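Local atomic coordinates of NAD-dependent dehydrogenase (Rhizobium meliloti, PDB entry 4Z0P), a protein that catalyses the NADPH-dependent reduction of glyoxylate and hydroxypyruvate, as a dimeric member of the D-isomer-specific 2-hydroxyacid dehydrogenase family. Residues Ala57-Leu60 with Phe61-Pro65; Thr100-Met103 with Ser104-Val107; Val107-Gln110 with Cys111-Leu115; Phe294-Val297 with Glu298-Ala302; Ile301-Glu305 with Ser306-Leu310. All blocks are in the same frame, centred on the assembly; numbering follows the deposited sequence.

Contact 1 of 5, residues Ala57-Leu60 with Phe61-Pro65; sequences APDL and FSRAP
Ser-62 and Arg-63 both reach back to the carbonyl oxygen of Asp-59, and here the contact is drawn tight. Ser-62 OG donates to Asp-59 O at 2.8 Å, its hydroxyl set between backbone N and carbonyl carbon (chi1 65°) and approaching from somewhat outside the carbonyl plane. Arg-63 N donates to the same Asp-59 O at 3.2 Å, and Ser-62 N adds a weak bond. This oxygen is therefore held by side chain and backbone together. One step further, Ala-64 N meets Leu-60 O at 3.0 Å, just where the chain gives up its helical conformation. Leu-60 is buried against Leu-35 and Asp-11, and Phe-61 against Leu-67, Leu-86 and Pro-87.

Toward solvent the contact is looser. Asp-59 OD2 lies 3.8 Å from the aliphatic CD of Arg-63 but 4.9 Å from Arg-63 NE, too far for a direct salt bridge. A water spans the gap instead, donating to Asp-59 OD1 and accepting from Arg-63 NH1 at the edge of the guanidinium group. Arg-63 NH2 is bound to the carbonyls of His-40 and Arg-43. On another flank, two more waters link Pro-58 O to two amides of the first turn, Phe-61 N and Ser-62 N. A type I beta turn, Ala-57 to Leu-60, thus runs straight into the short helix 60-63, which lies in the beta-alpha-beta crossover between parallel strands 50-54 and 69-72 of the flavodoxin-like domain.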
# COMPACT_ATOMS: atom_id res chain seq x y z
N ALA A 57 -2.13 6.76 34.99
CA ALA A 57 -2.88 7.68 35.84
C ALA A 57 -1.92 8.68 36.50
O ALA A 57 -0.77 8.32 36.79
CB ALA A 57 -3.66 6.90 36.89
N PRO A 58 -2.38 9.92 36.76
CA PRO A 58 -1.50 10.94 37.32
C PRO A 58 -0.79 10.57 38.62
O PRO A 58 0.30 11.07 38.88
CB PRO A 58 -2.43 12.15 37.54
CG PRO A 58 -3.58 11.93 36.63
CD PRO A 58 -3.74 10.45 36.49
N ASP A 59 -1.40 9.71 39.45
CA ASP A 59 -0.78 9.30 40.72
C ASP A 59 0.21 8.11 40.67
O ASP A 59 0.72 7.70 41.69
CB ASP A 59 -1.83 9.06 41.81
CG ASP A 59 -2.65 7.78 41.62
OD1 ASP A 59 -2.79 7.30 40.47
OD2 ASP A 59 -3.18 7.29 42.63
N LEU A 60 0.47 7.57 39.48
CA LEU A 60 1.28 6.34 39.41
C LEU A 60 2.63 6.47 40.10
O LEU A 60 2.99 5.62 40.93
CB LEU A 60 1.49 5.83 38.00
CG LEU A 60 2.32 4.52 37.94
CD1 LEU A 60 1.82 3.39 38.86
CD2 LEU A 60 2.39 4.02 36.52
N PHE A 61 3.37 7.53 39.80
CA PHE A 61 4.71 7.64 40.39
C PHE A 61 4.70 7.99 41.88
O PHE A 61 5.68 7.72 42.57
CB PHE A 61 5.65 8.54 39.58
CG PHE A 61 5.88 8.03 38.19
CD1 PHE A 61 6.27 6.70 37.98
CD2 PHE A 61 5.67 8.85 37.09
CE1 PHE A 61 6.44 6.20 36.71
CE2 PHE A 61 5.86 8.34 35.81
CZ PHE A 61 6.24 7.03 35.62
N SER A 62 3.62 8.54 42.41
CA SER A 62 3.56 8.72 43.88
C SER A 62 3.36 7.35 44.58
O SER A 62 3.87 7.11 45.66
CB SER A 62 2.51 9.76 44.28
OG SER A 62 1.23 9.31 43.95
N ARG A 63 2.65 6.45 43.92
CA ARG A 63 2.49 5.07 44.43
C ARG A 63 3.71 4.19 44.29
O ARG A 63 3.95 3.32 45.14
CB ARG A 63 1.40 4.38 43.68
CG ARG A 63 0.03 4.97 43.88
CD ARG A 63 -0.92 4.22 42.97
NE ARG A 63 -1.22 2.86 43.47
CZ ARG A 63 -1.96 1.96 42.81
NH1 ARG A 63 -2.47 2.28 41.61
NH2 ARG A 63 -2.18 0.74 43.33
N ALA A 64 4.48 4.42 43.23
CA ALA A 64 5.66 3.63 42.92
C ALA A 64 6.93 4.48 42.93
O ALA A 64 7.53 4.73 41.89
CB ALA A 64 5.46 2.95 41.56
N PRO A 65 7.35 4.93 44.12
CA PRO A 65 8.46 5.86 44.22
C PRO A 65 9.85 5.27 44.08
O PRO A 65 10.82 6.02 44.12
CB PRO A 65 8.30 6.41 45.65
CG PRO A 65 7.69 5.28 46.40
CD PRO A 65 6.73 4.68 45.44
O HOH W 1 2.51 9.59 37.88
O HOH W 2 2.18 10.75 41.07
O HOH W 3 -1.91 4.61 39.89

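Contact 2 of 5, residues Thr100-Met103 with Ser104-Val107; sequences TTRM and SEWV. With NDP (NADPH dihydro-nicotinamide-adenine-dinucleotide phosphate), chain H.
Met-103 and Val-107 meet one turn apart on helix 97-115, a long helix that packs on the Rossmann-type coenzyme domain with one side and on the second subunit with another. Their side chains lie at a slant to each other, Met-103 SD touching Val-107 CG2 at 4.1 Å, and the backbones are joined by Val-107 N to Met-103 O. Its chi1 of -180° sends Met-103 CG away from the backbone N, and two further bends along the chain curl the methyl group toward the NADPH.

Glu-105 takes a different course. It is stretched out beyond CG and runs back along the helix, bringing its CG to 3.3 Å from Thr-101 O. A water sits 2.7 Å from Glu-105 OE2 and 2.6 Å from Thr-101 OG1. The carboxylate's main partners are in the second subunit: a salt bridge to its Arg-116 and a bond to the amide of its Ala-138. Arg-102 extends away from Glu-105 and donates to Gln-135 O of that subunit.

On other sides of the helix, Ser-104 OG is bonded to Asp-154 of helix 150-161, and Trp-106 NE1 to Thr-281. The helix thus presents polar groups to the dimer partner and an apolar thioether to the coenzyme, where Met-103 CE rests 3.5 Å from the nicotinamide atom C3N.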
# COMPACT_ATOMS: atom_id res chain seq x y z
N THR A 100 8.09 -1.07 13.93
CA THR A 100 8.61 -0.48 12.71
C THR A 100 7.89 -0.99 11.48
O THR A 100 7.53 -0.20 10.59
CB THR A 100 10.11 -0.77 12.60
OG1 THR A 100 10.75 -0.31 13.79
CG2 THR A 100 10.71 -0.07 11.41
N THR A 101 7.70 -2.30 11.41
CA THR A 101 7.08 -2.89 10.22
C THR A 101 5.63 -2.43 10.07
O THR A 101 5.15 -2.19 8.96
CB THR A 101 7.27 -4.42 10.17
OG1 THR A 101 7.18 -4.85 8.81
CG2 THR A 101 6.27 -5.19 11.03
N ARG A 102 4.96 -2.25 11.20
CA ARG A 102 3.57 -1.77 11.22
C ARG A 102 3.45 -0.33 10.74
O ARG A 102 2.55 0.01 9.94
CB ARG A 102 2.98 -1.96 12.61
CG ARG A 102 2.67 -3.39 12.99
CD ARG A 102 2.43 -3.52 14.49
NE ARG A 102 2.04 -4.89 14.87
CZ ARG A 102 0.78 -5.34 14.90
NH1 ARG A 102 -0.24 -4.53 14.66
NH2 ARG A 102 0.54 -6.61 15.24
N MET A 103 4.36 0.54 11.21
CA MET A 103 4.35 1.92 10.73
C MET A 103 4.55 1.97 9.22
O MET A 103 3.84 2.71 8.52
CB MET A 103 5.39 2.77 11.44
CG MET A 103 5.40 4.22 10.98
SD MET A 103 3.82 5.07 11.21
CE MET A 103 3.93 5.55 12.94
N SER A 104 5.51 1.19 8.72
CA SER A 104 5.78 1.21 7.30
C SER A 104 4.61 0.74 6.48
O SER A 104 4.38 1.27 5.39
CB SER A 104 7.05 0.43 6.99
OG SER A 104 8.17 1.16 7.52
N GLU A 105 3.84 -0.21 6.99
CA GLU A 105 2.58 -0.60 6.35
C GLU A 105 1.65 0.59 6.20
O GLU A 105 1.08 0.82 5.15
CB GLU A 105 1.83 -1.65 7.15
CG GLU A 105 2.49 -3.01 7.25
CD GLU A 105 1.85 -3.89 8.33
OE1 GLU A 105 0.83 -3.46 8.92
OE2 GLU A 105 2.40 -4.97 8.63
N TRP A 106 1.47 1.33 7.29
CA TRP A 106 0.52 2.43 7.27
C TRP A 106 1.00 3.55 6.32
O TRP A 106 0.21 4.09 5.55
CB TRP A 106 0.30 2.97 8.70
CG TRP A 106 -0.74 4.08 8.79
CD1 TRP A 106 -2.06 3.94 9.09
CD2 TRP A 106 -0.53 5.49 8.59
NE1 TRP A 106 -2.69 5.18 9.10
CE2 TRP A 106 -1.77 6.14 8.78
CE3 TRP A 106 0.59 6.26 8.29
CZ2 TRP A 106 -1.91 7.54 8.67
CZ3 TRP A 106 0.47 7.64 8.19
CH2 TRP A 106 -0.79 8.26 8.39
N VAL A 107 2.28 3.87 6.37
CA VAL A 107 2.84 4.92 5.51
C VAL A 107 2.71 4.51 4.03
O VAL A 107 2.27 5.29 3.20
CB VAL A 107 4.31 5.24 5.87
CG1 VAL A 107 4.93 6.21 4.86
CG2 VAL A 107 4.39 5.83 7.27
PA NDP H . 13.47 8.33 16.52
O1A NDP H . 13.95 8.99 17.81
O2A NDP H . 14.18 7.10 16.07
O5B NDP H . 13.58 9.43 15.39
C5B NDP H . 13.19 10.78 15.56
C4B NDP H . 13.67 11.56 14.37
O4B NDP H . 13.13 12.87 14.48
C3B NDP H . 15.19 11.71 14.29
O3B NDP H . 15.57 11.66 12.92
C2B NDP H . 15.42 13.10 14.85
O2B NDP H . 16.58 13.76 14.38
C1B NDP H . 14.19 13.80 14.32
N9A NDP H . 13.95 15.04 15.08
C8A NDP H . 13.58 15.21 16.36
N7A NDP H . 13.45 16.47 16.71
C5A NDP H . 13.76 17.16 15.57
C6A NDP H . 13.83 18.53 15.27
N6A NDP H . 13.55 19.49 16.18
N1A NDP H . 14.18 18.90 14.00
C2A NDP H . 14.46 17.94 13.11
N3A NDP H . 14.43 16.62 13.28
C4A NDP H . 14.06 16.29 14.54
O3 NDP H . 11.89 8.10 16.76
PN NDP H . 11.04 6.96 15.98
O1N NDP H . 11.34 7.01 14.52
O2N NDP H . 11.15 5.66 16.69
O5D NDP H . 9.58 7.50 16.32
C5D NDP H . 9.18 8.76 15.82
C4D NDP H . 7.86 9.18 16.44
O4D NDP H . 6.78 8.46 15.84
C3D NDP H . 7.67 8.90 17.92
O3D NDP H . 8.34 9.89 18.72
C2D NDP H . 6.17 8.91 18.14
O2D NDP H . 5.72 10.23 18.49
C1D NDP H . 5.66 8.56 16.72
N1N NDP H . 4.92 7.30 16.68
C2N NDP H . 3.57 7.27 16.33
C3N NDP H . 2.87 6.11 16.26
C7N NDP H . 1.46 6.03 15.74
O7N NDP H . 0.81 5.00 15.97
N7N NDP H . 0.95 7.05 15.08
C4N NDP H . 3.53 4.84 16.64
C5N NDP H . 4.96 4.96 17.02
C6N NDP H . 5.60 6.11 17.01
P2B NDP H . 18.04 13.33 14.88
O1X NDP H . 18.29 12.00 14.21
O2X NDP H . 18.90 14.45 14.33
O3X NDP H . 17.99 13.26 16.36
O HOH W 4 4.87 -5.69 7.87

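Contact 3 of 5, residues Val107-Gln110 with Cys111-Leu115; sequences VMMQ and CLLHL
Met-109 and Leu-113 lie side by side and point the same way, with Met-109 CG 4.0 Å from Leu-113 CD1. A neighbouring pair, Met-108 and Leu-112, meets at a slant: Met-108 CG is 3.9 Å from Leu-112 CD1, and its sulfur touches the same methyl. This pair is part of the dimer interface, where Met-108 packs on Leu-112 of the second subunit, Leu-112 on the Met-108 there, and Leu-113 on its own counterpart. Val-107 CG1 approaches Cys-111 SG more loosely, at 4.3 Å. Both of these residues are turned to Leu-159 of helix 150-161.

Beneath the side chains the backbone of helix 97-115 is regular, with Cys-111 N, Leu-112 N, Leu-113 N and His-114 N each bonded to the carbonyl four residues earlier.

Toward the polar edge, Gln-110 runs alongside Leu-113 and sets OE1 3.8 Å from Leu-113 CD1. A bend at chi2 (-42°) folds the Gln-110 amide back toward the helix, where NE2 donates to Trp-106 O while OE1 is bonded to Ser-257 OG. His-114 brings CD2 to 3.1 Å from Gln-110 O, and its NE2 is bonded to the same Ser-257 hydroxyl. Its ring also meets that of Tyr-279 edge-to-face.

The chemistry is thus divided round the helix. Met-108, Leu-112 and Leu-113 give an apolar surface that packs on the same residues of the second subunit, whereas Ser-257 OG joins the Gln-110 amide to the His-114 imidazole, and the bond to Trp-106 O also sets the turn of that amide.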
# COMPACT_ATOMS: atom_id res chain seq x y z
N VAL A 107 2.28 3.87 6.37
CA VAL A 107 2.84 4.92 5.51
C VAL A 107 2.71 4.51 4.03
O VAL A 107 2.27 5.29 3.20
CB VAL A 107 4.31 5.24 5.87
CG1 VAL A 107 4.93 6.21 4.86
CG2 VAL A 107 4.39 5.83 7.27
N MET A 108 3.08 3.27 3.73
CA MET A 108 2.94 2.76 2.36
C MET A 108 1.49 2.83 1.92
O MET A 108 1.21 3.25 0.79
CB MET A 108 3.43 1.31 2.30
CG MET A 108 3.33 0.65 0.92
SD MET A 108 4.39 1.44 -0.33
CE MET A 108 6.00 1.00 0.36
N MET A 109 0.57 2.43 2.79
CA MET A 109 -0.85 2.47 2.42
C MET A 109 -1.29 3.89 2.06
O MET A 109 -1.98 4.10 1.06
CB MET A 109 -1.74 1.91 3.52
CG MET A 109 -3.18 1.80 3.08
SD MET A 109 -4.19 0.90 4.29
CE MET A 109 -4.16 2.06 5.57
N GLN A 110 -0.88 4.87 2.88
CA GLN A 110 -1.31 6.25 2.58
C GLN A 110 -0.71 6.73 1.27
O GLN A 110 -1.38 7.38 0.47
CB GLN A 110 -0.89 7.23 3.67
CG GLN A 110 -1.31 6.87 5.07
CD GLN A 110 -2.71 6.34 5.18
OE1 GLN A 110 -3.67 6.94 4.67
NE2 GLN A 110 -2.86 5.20 5.85
N CYS A 111 0.58 6.47 1.07
CA CYS A 111 1.21 6.94 -0.18
C CYS A 111 0.52 6.29 -1.41
O CYS A 111 0.35 6.95 -2.43
CB CYS A 111 2.71 6.68 -0.18
SG CYS A 111 3.57 7.74 1.04
N LEU A 112 0.15 5.01 -1.32
CA LEU A 112 -0.55 4.36 -2.41
C LEU A 112 -1.98 4.87 -2.59
O LEU A 112 -2.41 5.10 -3.75
CB LEU A 112 -0.52 2.85 -2.27
CG LEU A 112 0.86 2.21 -2.42
CD1 LEU A 112 0.82 0.73 -2.05
CD2 LEU A 112 1.46 2.41 -3.81
N LEU A 113 -2.69 5.08 -1.50
CA LEU A 113 -4.07 5.62 -1.57
C LEU A 113 -4.07 6.96 -2.29
O LEU A 113 -4.93 7.22 -3.14
CB LEU A 113 -4.66 5.78 -0.18
CG LEU A 113 -5.15 4.52 0.56
CD1 LEU A 113 -5.47 4.91 2.00
CD2 LEU A 113 -6.39 4.00 -0.13
N HIS A 114 -3.12 7.83 -1.95
CA HIS A 114 -3.03 9.13 -2.63
C HIS A 114 -2.53 9.02 -4.07
O HIS A 114 -3.12 9.59 -4.98
CB HIS A 114 -2.22 10.10 -1.79
CG HIS A 114 -2.92 10.49 -0.53
ND1 HIS A 114 -4.01 11.34 -0.49
CD2 HIS A 114 -2.67 10.15 0.75
CE1 HIS A 114 -4.40 11.49 0.76
NE2 HIS A 114 -3.61 10.78 1.53
N LEU A 115 -1.48 8.23 -4.29
CA LEU A 115 -0.95 8.04 -5.65
C LEU A 115 -2.01 7.51 -6.59
O LEU A 115 -2.17 7.99 -7.71
CB LEU A 115 0.21 7.06 -5.64
CG LEU A 115 0.78 6.62 -7.02
CD1 LEU A 115 1.46 7.81 -7.70
CD2 LEU A 115 1.70 5.42 -6.85

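Contact 4 of 5, residues Phe294-Val297 with Glu298-Ala302; sequences FVHV and EHQIA
The His-296 ring and the Gln-300 amide come together one helical turn apart, their planes inclined at 38°. They are not stacked: His-296 CE1 meets the aliphatic Gln-300 CG at 4.1 Å, and the polar ends are joined through a water that lies 2.9 Å from His-296 ND1 and accepts from Gln-300 NE2 at 3.0 Å. The His-296 chi1 is 149°, about 30° from fully anti. Phe-94 meets the same ring steeply, and Gln-300 NE2 has a second partner in Glu-311. The Phe-294 ring leads off to Phe-27 and to strand 8-12.

Another flat group, the carboxylate of Glu-298, ends an extended side chain that runs back beside the preceding turn, with Glu-298 CD 3.5 Å from Phe-294 O. Its OE2 takes the bond from the amide of Phe-27, which anchors the helix to the loop there.

Facing the sheet, Val-297 and Ile-301 form the apolar link, with Val-297 CG1 3.8 Å from Ile-301 CD1. Here Ile-301 CG1 is anti to its carbonyl carbon (chi1 -72°), which carries the delta methyl back toward the valine. Both side chains rest on Phe-71, Val-297 also on Val-52 and Ile-301 on Val-8 and Tyr-50. Ile-301 N and Val-297 O are bonded at 2.8 Å.

Helix 290-305 is therefore amphipathic: Val-297 and Ile-301 seal it to the parallel sheet, while polar bonds run along its flanks, through the water between His-296 and Gln-300, from Gln-300 to Glu-311, and from Phe-27 N to Glu-298.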
# COMPACT_ATOMS: atom_id res chain seq x y z
N PHE A 294 6.63 -6.92 25.95
CA PHE A 294 7.08 -7.62 27.15
C PHE A 294 8.42 -8.35 26.93
O PHE A 294 9.27 -8.34 27.81
CB PHE A 294 6.03 -8.59 27.69
CG PHE A 294 4.79 -7.93 28.23
CD1 PHE A 294 4.76 -6.56 28.62
CD2 PHE A 294 3.66 -8.70 28.45
CE1 PHE A 294 3.61 -6.00 29.15
CE2 PHE A 294 2.50 -8.13 28.99
CZ PHE A 294 2.49 -6.78 29.33
N VAL A 295 8.63 -8.91 25.74
CA VAL A 295 9.95 -9.52 25.43
C VAL A 295 11.06 -8.46 25.50
O VAL A 295 12.13 -8.69 26.08
CB VAL A 295 9.92 -10.22 24.06
CG1 VAL A 295 11.33 -10.57 23.58
CG2 VAL A 295 9.06 -11.47 24.15
N HIS A 296 10.78 -7.30 24.90
CA HIS A 296 11.69 -6.14 24.93
C HIS A 296 12.01 -5.70 26.36
O HIS A 296 13.17 -5.53 26.71
CB HIS A 296 11.12 -5.01 24.06
CG HIS A 296 11.45 -3.62 24.52
ND1 HIS A 296 12.59 -2.96 24.11
CD2 HIS A 296 10.74 -2.74 25.26
CE1 HIS A 296 12.58 -1.73 24.61
NE2 HIS A 296 11.48 -1.58 25.32
N VAL A 297 10.97 -5.56 27.19
CA VAL A 297 11.17 -5.16 28.58
C VAL A 297 11.98 -6.22 29.33
O VAL A 297 12.92 -5.86 30.07
CB VAL A 297 9.84 -4.87 29.30
CG1 VAL A 297 10.06 -4.56 30.78
CG2 VAL A 297 9.13 -3.67 28.67
N GLU A 298 11.63 -7.50 29.16
CA GLU A 298 12.39 -8.60 29.77
C GLU A 298 13.88 -8.52 29.42
O GLU A 298 14.75 -8.69 30.30
CB GLU A 298 11.85 -9.94 29.33
CG GLU A 298 10.56 -10.34 30.00
CD GLU A 298 9.84 -11.47 29.29
OE1 GLU A 298 10.46 -12.16 28.45
OE2 GLU A 298 8.65 -11.67 29.57
N HIS A 299 14.16 -8.27 28.15
CA HIS A 299 15.55 -8.21 27.64
C HIS A 299 16.30 -7.06 28.29
O HIS A 299 17.43 -7.24 28.76
CB HIS A 299 15.55 -8.11 26.11
CG HIS A 299 16.92 -8.02 25.50
ND1 HIS A 299 17.85 -9.04 25.61
CD2 HIS A 299 17.52 -7.05 24.77
CE1 HIS A 299 18.96 -8.69 24.98
NE2 HIS A 299 18.79 -7.48 24.47
N GLN A 300 15.66 -5.89 28.38
CA GLN A 300 16.28 -4.72 29.01
C GLN A 300 16.49 -4.89 30.51
O GLN A 300 17.54 -4.49 31.03
CB GLN A 300 15.49 -3.44 28.71
CG GLN A 300 15.50 -3.06 27.24
CD GLN A 300 16.92 -2.96 26.64
OE1 GLN A 300 17.81 -2.36 27.23
NE2 GLN A 300 17.12 -3.56 25.47
N ILE A 301 15.51 -5.48 31.19
CA ILE A 301 15.68 -5.83 32.61
C ILE A 301 16.91 -6.74 32.78
O ILE A 301 17.73 -6.51 33.67
CB ILE A 301 14.42 -6.50 33.21
CG1 ILE A 301 13.30 -5.47 33.38
CG2 ILE A 301 14.74 -7.12 34.57
CD1 ILE A 301 11.93 -6.04 33.70
N ALA A 302 17.06 -7.75 31.92
CA ALA A 302 18.18 -8.68 32.06
C ALA A 302 19.51 -7.97 31.85
O ALA A 302 20.48 -8.21 32.57
CB ALA A 302 18.03 -9.86 31.10
O HOH W 5 15.00 -4.51 23.56

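Contact 5 of 5, residues Ile301-Glu305 with Ser306-Leu310; sequences IARFE and SGLPL
Ser-306 begins the exit from helix 290-305, its N donating to Ala-302 O at 3.1 Å and more weakly to Arg-303 O. Its OG lies 2.8 Å from Ala-302 O. Gly-307 then reverses the chain with a positive phi of 85°, a conformation that by itself calls for glycine. Gly-307 N donates to Phe-304 O at 3.1 Å from well above the carbonyl plane.

Leu-308 N turns inward to Arg-303 O, bonding at 2.9 Å and completing the Schellman motif. Leu-308 CB sits over one face of the Arg-303 guanidinium, 3.9 Å above its plane and toward the rim. At Pro-309 the arginine takes hold side-on: Arg-303 NE and NH2 both donate to Pro-309 O at 2.9 Å, and the oxygen lies in the guanidinium plane. A bend at chi3 (65°) brings the group round to the loop. Leu-310 comes last, with CD1 3.9 Å from Phe-304 CD1. These two side chains share Val-69 of strand 69-72 as a neighbour.

One carbonyl, that of Pro-309, thus receives two N-H groups from a probably charged side chain, which should polarise it. The Schellman cap, the two arginine bonds and the contact of Phe-304 with Leu-310 hold the largely exposed loop against the end of the helix.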
# COMPACT_ATOMS: atom_id res chain seq x y z
N ILE A 301 15.51 -5.48 31.19
CA ILE A 301 15.68 -5.83 32.61
C ILE A 301 16.91 -6.74 32.78
O ILE A 301 17.73 -6.51 33.67
CB ILE A 301 14.42 -6.50 33.21
CG1 ILE A 301 13.30 -5.47 33.38
CG2 ILE A 301 14.74 -7.12 34.57
CD1 ILE A 301 11.93 -6.04 33.70
N ALA A 302 17.06 -7.75 31.92
CA ALA A 302 18.18 -8.68 32.06
C ALA A 302 19.51 -7.97 31.85
O ALA A 302 20.48 -8.21 32.57
CB ALA A 302 18.03 -9.86 31.10
N ARG A 303 19.56 -7.09 30.86
CA ARG A 303 20.75 -6.27 30.65
C ARG A 303 21.07 -5.42 31.89
O ARG A 303 22.20 -5.40 32.36
CB ARG A 303 20.59 -5.36 29.43
CG ARG A 303 20.62 -6.09 28.09
CD ARG A 303 20.41 -5.10 26.94
NE ARG A 303 21.51 -4.15 26.84
CZ ARG A 303 22.68 -4.37 26.24
NH1 ARG A 303 22.94 -5.53 25.64
NH2 ARG A 303 23.60 -3.42 26.24
N PHE A 304 20.05 -4.73 32.40
CA PHE A 304 20.19 -3.85 33.56
C PHE A 304 20.77 -4.58 34.75
O PHE A 304 21.75 -4.13 35.36
CB PHE A 304 18.82 -3.27 33.92
CG PHE A 304 18.86 -2.22 35.00
CD1 PHE A 304 19.47 -0.99 34.77
CD2 PHE A 304 18.28 -2.45 36.25
CE1 PHE A 304 19.51 -0.01 35.77
CE2 PHE A 304 18.31 -1.48 37.25
CZ PHE A 304 18.93 -0.26 37.00
N GLU A 305 20.17 -5.73 35.06
CA GLU A 305 20.59 -6.51 36.23
C GLU A 305 21.94 -7.21 36.07
O GLU A 305 22.57 -7.57 37.07
CB GLU A 305 19.50 -7.52 36.62
CG GLU A 305 18.22 -6.81 37.04
CD GLU A 305 17.16 -7.72 37.60
OE1 GLU A 305 17.37 -8.95 37.61
OE2 GLU A 305 16.12 -7.19 38.04
N SER A 306 22.40 -7.39 34.83
CA SER A 306 23.75 -7.91 34.56
C SER A 306 24.81 -6.82 34.45
O SER A 306 25.97 -7.14 34.23
CB SER A 306 23.75 -8.68 33.24
OG SER A 306 22.76 -9.68 33.25
N GLY A 307 24.43 -5.56 34.60
CA GLY A 307 25.39 -4.45 34.54
C GLY A 307 25.70 -3.96 33.14
O GLY A 307 26.67 -3.23 32.95
N LEU A 308 24.88 -4.33 32.16
CA LEU A 308 25.02 -3.83 30.79
C LEU A 308 24.16 -2.58 30.58
O LEU A 308 23.15 -2.42 31.25
CB LEU A 308 24.61 -4.90 29.78
CG LEU A 308 25.46 -6.18 29.78
CD1 LEU A 308 24.77 -7.26 28.96
CD2 LEU A 308 26.85 -5.91 29.22
N PRO A 309 24.59 -1.68 29.67
CA PRO A 309 23.83 -0.46 29.44
C PRO A 309 22.44 -0.74 28.87
O PRO A 309 22.30 -1.59 28.00
CB PRO A 309 24.66 0.32 28.41
CG PRO A 309 25.77 -0.57 27.98
CD PRO A 309 25.89 -1.67 28.98
N LEU A 310 21.44 -0.03 29.37
CA LEU A 310 20.12 -0.07 28.75
C LEU A 310 20.19 0.48 27.34
O LEU A 310 20.99 1.37 27.04
CB LEU A 310 19.12 0.76 29.58
CG LEU A 310 18.75 0.18 30.94
CD1 LEU A 310 18.15 1.27 31.82
CD2 LEU A 310 17.77 -0.97 30.78

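In the fold
All five contacts are local, each joining adjoining segments of one continuous stretch, so none encloses a long loop and none cross. Contact 1 comes first, at the entry to helix 60-63 in the five-stranded domain. Contacts 2 and 3 follow in series on helix 97-115, sharing Val-107, and carry the chain from the coenzyme pocket along the dimer interface. Much later the chain returns to the first domain in helix 290-305, where contacts 4 and 5 share Ile-301 and Ala-302 and touch through Gln-300 O and Leu-310. Contacts 3 and 5 lie on opposite sides of the chain's centre, their own centres about 40 Å apart, whereas contacts 1, 4 and 5 all belong to the domain of the five-stranded sheet.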